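Local structure of Thiol:disulfide interchange protein DsbA (Neisseria meningitidis MC58, 3HZ8) at residues Gln21-Phe32 and Phe53-Val64. The protein probably acts as a periplasmic thiol-disulfide oxidoreductase of the DsbA family, introducing disulfide bonds into other proteins through its redox-active cysteine pair. The protein carries 1 engineered substitution. Numbering follows the deposited sequence.
Sequences QQAGKVEVLEFF and FKDDMYLRTEHV
Strands 26-32 and 57-63 pair in parallel at one side of the sheet, where 57-63 is outermost in this chain. Eight backbone hydrogen bonds join them, from V26 N to D56 O through V64 N to F32 O. The loop 21-25 folds back over the face that carries E27, Y58, R60 and E62, where charged and polar groups gather. R60, with CG anti to its backbone N (chi1 166°), runs extended to NE, placing its guanidinium between E27 and E62. R60 NH1 forms a salt bridge with E27 OE2 at 2.8 Å, reaching the syn side tilted out of the carboxylate plane, while R60 NE donates almost straight (174°), in the guanidinium plane, to the anti lone pair of E62 OE2, also at 2.8 Å. One guanidinium face carries CD2 of L29, the opposite one CG and CD of Q21, whose amide lies within 19° of parallel. Two waters link Q21 NE2 to E62 OE2. The amide of Q22 stacks over the Y58 ring, NE2 above its centre, and E27 CA makes a CH-pi contact with the other face. The Y58 hydroxyl accepts from Q22 N at 2.9 Å and gives a weak bond to E27 OE1, which Q21 N also holds. The two strands and helix 37-50 make a beta-alpha-beta unit of the thioredoxin fold, with the redox-active C36-C39 disulfide at the helix N-terminus, C36 just before it and C39 in its first turn. On the face bearing V26, V28 and M57, where helix 171-191 packs, the F53 ring, from the loop before strand 57-63, brings CZ within 3.8 Å of V28 CG2. At the strands' C-terminal ends the H63 ring turns its edge to the F32 face (centroids 5.1 Å apart), and F32 touches the CxxC residues.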
loop_
_atom_site.group_PDB
_atom_site.type_symbol
_atom_site.label_atom_id
_atom_site.label_comp_id
_atom_site.label_asym_id
_atom_site.label_seq_id
_atom_site.Cartn_x
_atom_site.Cartn_y
_atom_site.Cartn_z
ATOM N N GLN A 21 3.617 11.925 0.396
ATOM C CA GLN A 21 4.583 11.957 1.500
ATOM C C GLN A 21 5.834 12.755 1.154
ATOM O O GLN A 21 6.349 13.482 2.005
ATOM C CB GLN A 21 4.966 10.553 1.920
ATOM C CG GLN A 21 3.830 9.749 2.504
ATOM C CD GLN A 21 4.239 8.330 2.810
ATOM O OE1 GLN A 21 5.169 7.797 2.192
ATOM N NE2 GLN A 21 3.561 7.710 3.782
ATOM N N GLN A 22 6.330 12.600 -0.081
ATOM C CA GLN A 22 7.537 13.296 -0.547
ATOM C C GLN A 22 7.240 14.240 -1.712
ATOM O O GLN A 22 6.808 13.804 -2.775
ATOM C CB GLN A 22 8.619 12.283 -0.942
ATOM C CG GLN A 22 8.996 11.317 0.177
ATOM C CD GLN A 22 10.051 10.329 -0.234
ATOM O OE1 GLN A 22 11.077 10.702 -0.806
ATOM N NE2 GLN A 22 9.815 9.057 0.057
ATOM N N ALA A 23 7.510 15.530 -1.507
ATOM C CA ALA A 23 7.412 16.548 -2.558
ATOM C C ALA A 23 8.460 16.347 -3.644
ATOM O O ALA A 23 9.550 15.845 -3.376
ATOM C CB ALA A 23 7.552 17.942 -1.955
ATOM N N GLY A 24 8.122 16.739 -4.872
ATOM C CA GLY A 24 9.055 16.682 -5.997
ATOM C C GLY A 24 9.351 15.279 -6.492
ATOM O O GLY A 24 10.198 15.086 -7.368
ATOM N N LYS A 25 8.666 14.290 -5.920
ATOM C CA LYS A 25 8.760 12.920 -6.399
ATOM C C LYS A 25 7.408 12.473 -6.955
ATOM O O LYS A 25 6.418 13.195 -6.849
ATOM C CB LYS A 25 9.246 11.986 -5.296
ATOM C CG LYS A 25 10.761 12.037 -5.059
ATOM C CD LYS A 25 11.243 10.735 -4.429
ATOM C CE LYS A 25 12.628 10.854 -3.819
ATOM N NZ LYS A 25 12.843 9.709 -2.881
ATOM N N VAL A 26 7.395 11.305 -7.583
ATOM C CA VAL A 26 6.166 10.716 -8.117
ATOM C C VAL A 26 5.768 9.546 -7.224
ATOM O O VAL A 26 6.408 8.492 -7.226
ATOM C CB VAL A 26 6.334 10.216 -9.569
ATOM C CG1 VAL A 26 5.038 9.614 -10.078
ATOM C CG2 VAL A 26 6.790 11.349 -10.491
ATOM N N GLU A 27 4.705 9.746 -6.454
ATOM C CA GLU A 27 4.223 8.726 -5.528
ATOM C C GLU A 27 3.286 7.741 -6.229
ATOM O O GLU A 27 2.428 8.153 -7.002
ATOM C CB GLU A 27 3.462 9.388 -4.381
ATOM C CG GLU A 27 2.975 8.425 -3.324
ATOM C CD GLU A 27 2.345 9.140 -2.156
ATOM O OE1 GLU A 27 3.099 9.664 -1.317
ATOM O OE2 GLU A 27 1.108 9.174 -2.073
ATOM N N VAL A 28 3.470 6.453 -5.944
ATOM C CA VAL A 28 2.513 5.406 -6.321
ATOM C C VAL A 28 1.969 4.895 -4.995
ATOM O O VAL A 28 2.725 4.332 -4.192
ATOM C CB VAL A 28 3.180 4.254 -7.120
ATOM C CG1 VAL A 28 2.147 3.185 -7.483
ATOM C CG2 VAL A 28 3.850 4.806 -8.387
ATOM N N LEU A 29 0.672 5.131 -4.754
ATOM C CA LEU A 29 0.051 4.809 -3.468
ATOM C C LEU A 29 -0.914 3.632 -3.629
ATOM O O LEU A 29 -1.828 3.708 -4.444
ATOM C CB LEU A 29 -0.677 6.049 -2.922
ATOM C CG LEU A 29 -1.746 5.898 -1.845
ATOM C CD1 LEU A 29 -1.228 5.161 -0.629
ATOM C CD2 LEU A 29 -2.284 7.278 -1.467
ATOM N N GLU A 30 -0.694 2.546 -2.890
ATOM C CA GLU A 30 -1.626 1.424 -2.868
ATOM C C GLU A 30 -2.362 1.374 -1.537
ATOM O O GLU A 30 -1.728 1.253 -0.494
ATOM C CB GLU A 30 -0.895 0.083 -3.085
ATOM C CG GLU A 30 -1.861 -1.108 -3.201
ATOM C CD GLU A 30 -1.245 -2.449 -2.847
ATOM O OE1 GLU A 30 -0.132 -2.473 -2.312
ATOM O OE2 GLU A 30 -1.899 -3.481 -3.086
ATOM N N PHE A 31 -3.691 1.451 -1.583
ATOM C CA PHE A 31 -4.527 1.069 -0.433
ATOM C C PHE A 31 -4.832 -0.421 -0.541
ATOM O O PHE A 31 -5.164 -0.901 -1.627
ATOM C CB PHE A 31 -5.843 1.856 -0.402
ATOM C CG PHE A 31 -5.671 3.319 -0.060
ATOM C CD1 PHE A 31 -5.620 3.726 1.267
ATOM C CD2 PHE A 31 -5.608 4.291 -1.058
ATOM C CE1 PHE A 31 -5.479 5.084 1.604
ATOM C CE2 PHE A 31 -5.482 5.649 -0.728
ATOM C CZ PHE A 31 -5.411 6.036 0.610
ATOM N N PHE A 32 -4.736 -1.145 0.573
ATOM C CA PHE A 32 -4.898 -2.595 0.549
ATOM C C PHE A 32 -5.418 -3.058 1.902
ATOM O O PHE A 32 -5.536 -2.264 2.841
ATOM C CB PHE A 32 -3.550 -3.295 0.254
ATOM C CG PHE A 32 -2.570 -3.234 1.410
ATOM C CD1 PHE A 32 -2.384 -4.346 2.235
ATOM C CD2 PHE A 32 -1.881 -2.058 1.704
ATOM C CE1 PHE A 32 -1.516 -4.294 3.328
ATOM C CE2 PHE A 32 -1.017 -1.984 2.807
ATOM C CZ PHE A 32 -0.829 -3.104 3.618
ATOM N N PHE A 53 11.200 1.044 -10.730
ATOM C CA PHE A 53 10.959 2.473 -10.537
ATOM C C PHE A 53 12.241 3.284 -10.692
ATOM O O PHE A 53 13.303 2.890 -10.204
ATOM C CB PHE A 53 10.396 2.755 -9.140
ATOM C CG PHE A 53 8.922 2.440 -8.964
ATOM C CD1 PHE A 53 8.167 1.828 -9.961
ATOM C CD2 PHE A 53 8.303 2.731 -7.751
ATOM C CE1 PHE A 53 6.812 1.532 -9.750
ATOM C CE2 PHE A 53 6.960 2.448 -7.544
ATOM C CZ PHE A 53 6.217 1.847 -8.543
ATOM N N LYS A 54 12.120 4.429 -11.355
ATOM C CA LYS A 54 13.172 5.441 -11.374
ATOM C C LYS A 54 13.403 5.972 -9.962
ATOM O O LYS A 54 12.561 5.777 -9.083
ATOM C CB LYS A 54 12.768 6.583 -12.307
ATOM C CG LYS A 54 12.726 6.198 -13.776
ATOM C CD LYS A 54 14.092 5.715 -14.234
ATOM C CE LYS A 54 14.046 5.200 -15.656
ATOM N NZ LYS A 54 15.077 4.154 -15.854
ATOM N N ASP A 55 14.539 6.639 -9.746
ATOM C CA ASP A 55 14.903 7.168 -8.426
ATOM C C ASP A 55 13.942 8.238 -7.896
ATOM O O ASP A 55 13.938 8.525 -6.692
ATOM C CB ASP A 55 16.341 7.721 -8.439
ATOM C CG ASP A 55 17.405 6.627 -8.344
ATOM O OD1 ASP A 55 18.606 6.983 -8.280
ATOM O OD2 ASP A 55 17.054 5.424 -8.324
ATOM N N ASP A 56 13.151 8.836 -8.788
ATOM C CA ASP A 56 12.186 9.863 -8.392
ATOM C C ASP A 56 10.792 9.304 -8.118
ATOM O O ASP A 56 9.862 10.063 -7.848
ATOM C CB ASP A 56 12.115 11.000 -9.422
ATOM C CG ASP A 56 11.424 10.595 -10.720
ATOM O OD1 ASP A 56 11.421 9.394 -11.075
ATOM O OD2 ASP A 56 10.893 11.501 -11.391
ATOM N N MET A 57 10.662 7.979 -8.173
ATOM C CA MET A 57 9.390 7.320 -7.857
ATOM C C MET A 57 9.507 6.491 -6.598
ATOM O O MET A 57 10.572 5.983 -6.282
ATOM C CB MET A 57 8.949 6.406 -8.993
ATOM C CG MET A 57 8.600 7.118 -10.268
ATOM S SD MET A 57 8.330 5.910 -11.595
ATOM C CE MET A 57 6.759 5.184 -11.147
ATOM N N TYR A 58 8.397 6.324 -5.886
ATOM C CA TYR A 58 8.393 5.437 -4.732
ATOM C C TYR A 58 7.011 4.836 -4.523
ATOM O O TYR A 58 6.001 5.434 -4.927
ATOM C CB TYR A 58 8.887 6.152 -3.462
ATOM C CG TYR A 58 7.983 7.283 -2.999
ATOM C CD1 TYR A 58 7.111 7.116 -1.909
ATOM C CD2 TYR A 58 7.989 8.517 -3.653
ATOM C CE1 TYR A 58 6.291 8.142 -1.492
ATOM C CE2 TYR A 58 7.159 9.551 -3.244
ATOM C CZ TYR A 58 6.304 9.358 -2.165
ATOM O OH TYR A 58 5.484 10.388 -1.760
ATOM N N LEU A 59 6.986 3.658 -3.903
ATOM C CA LEU A 59 5.746 2.955 -3.582
ATOM C C LEU A 59 5.392 3.166 -2.109
ATOM O O LEU A 59 6.179 2.821 -1.212
ATOM C CB LEU A 59 5.892 1.457 -3.884
ATOM C CG LEU A 59 4.687 0.568 -3.546
ATOM C CD1 LEU A 59 3.439 0.938 -4.361
ATOM C CD2 LEU A 59 5.045 -0.902 -3.756
ATOM N N ARG A 60 4.222 3.756 -1.884
ATOM C CA ARG A 60 3.669 3.988 -0.554
ATOM C C ARG A 60 2.487 3.053 -0.398
ATOM O O ARG A 60 1.679 2.930 -1.329
ATOM C CB ARG A 60 3.172 5.432 -0.462
ATOM C CG ARG A 60 2.265 5.772 0.720
ATOM C CD ARG A 60 1.729 7.191 0.540
ATOM N NE ARG A 60 0.923 7.679 1.659
ATOM C CZ ARG A 60 0.320 8.869 1.677
ATOM N NH1 ARG A 60 0.435 9.694 0.640
ATOM N NH2 ARG A 60 -0.380 9.247 2.746
ATOM N N THR A 61 2.358 2.428 0.768
ATOM C CA THR A 61 1.201 1.566 1.020
ATOM C C THR A 61 0.475 1.974 2.295
ATOM O O THR A 61 1.105 2.392 3.266
ATOM C CB THR A 61 1.586 0.074 1.041
ATOM O OG1 THR A 61 2.461 -0.175 2.141
ATOM C CG2 THR A 61 2.296 -0.309 -0.248
ATOM N N GLU A 62 -0.851 1.883 2.263
ATOM C CA GLU A 62 -1.683 2.233 3.420
ATOM C C GLU A 62 -2.770 1.172 3.567
ATOM O O GLU A 62 -3.428 0.819 2.578
ATOM C CB GLU A 62 -2.341 3.603 3.209
ATOM C CG GLU A 62 -1.369 4.765 2.885
ATOM C CD GLU A 62 -0.489 5.197 4.075
ATOM O OE1 GLU A 62 -0.720 4.729 5.211
ATOM O OE2 GLU A 62 0.438 6.018 3.871
ATOM N N HIS A 63 -2.940 0.648 4.780
ATOM C CA HIS A 63 -3.969 -0.372 5.040
ATOM C C HIS A 63 -5.278 0.326 5.348
ATOM O O HIS A 63 -5.307 1.251 6.168
ATOM C CB HIS A 63 -3.545 -1.242 6.232
ATOM C CG HIS A 63 -4.266 -2.550 6.348
ATOM N ND1 HIS A 63 -5.599 -2.660 6.684
ATOM C CD2 HIS A 63 -3.808 -3.818 6.223
ATOM C CE1 HIS A 63 -5.942 -3.937 6.707
ATOM N NE2 HIS A 63 -4.868 -4.663 6.453
ATOM N N VAL A 64 -6.364 -0.092 4.698
ATOM C CA VAL A 64 -7.670 0.513 4.991
ATOM C C VAL A 64 -8.130 0.181 6.416
ATOM O O VAL A 64 -7.725 -0.835 6.994
ATOM C CB VAL A 64 -8.780 0.102 3.969
ATOM C CG1 VAL A 64 -8.477 0.697 2.592
ATOM C CG2 VAL A 64 -8.995 -1.418 3.914
HETATM O O HOH W 1 1.054 8.460 5.388
HETATM O O HOH W 2 3.034 5.089 4.528
HETATM O O HOH W 3 9.766 13.791 -10.234
HETATM O O HOH W 4 12.349 7.339 -4.397
#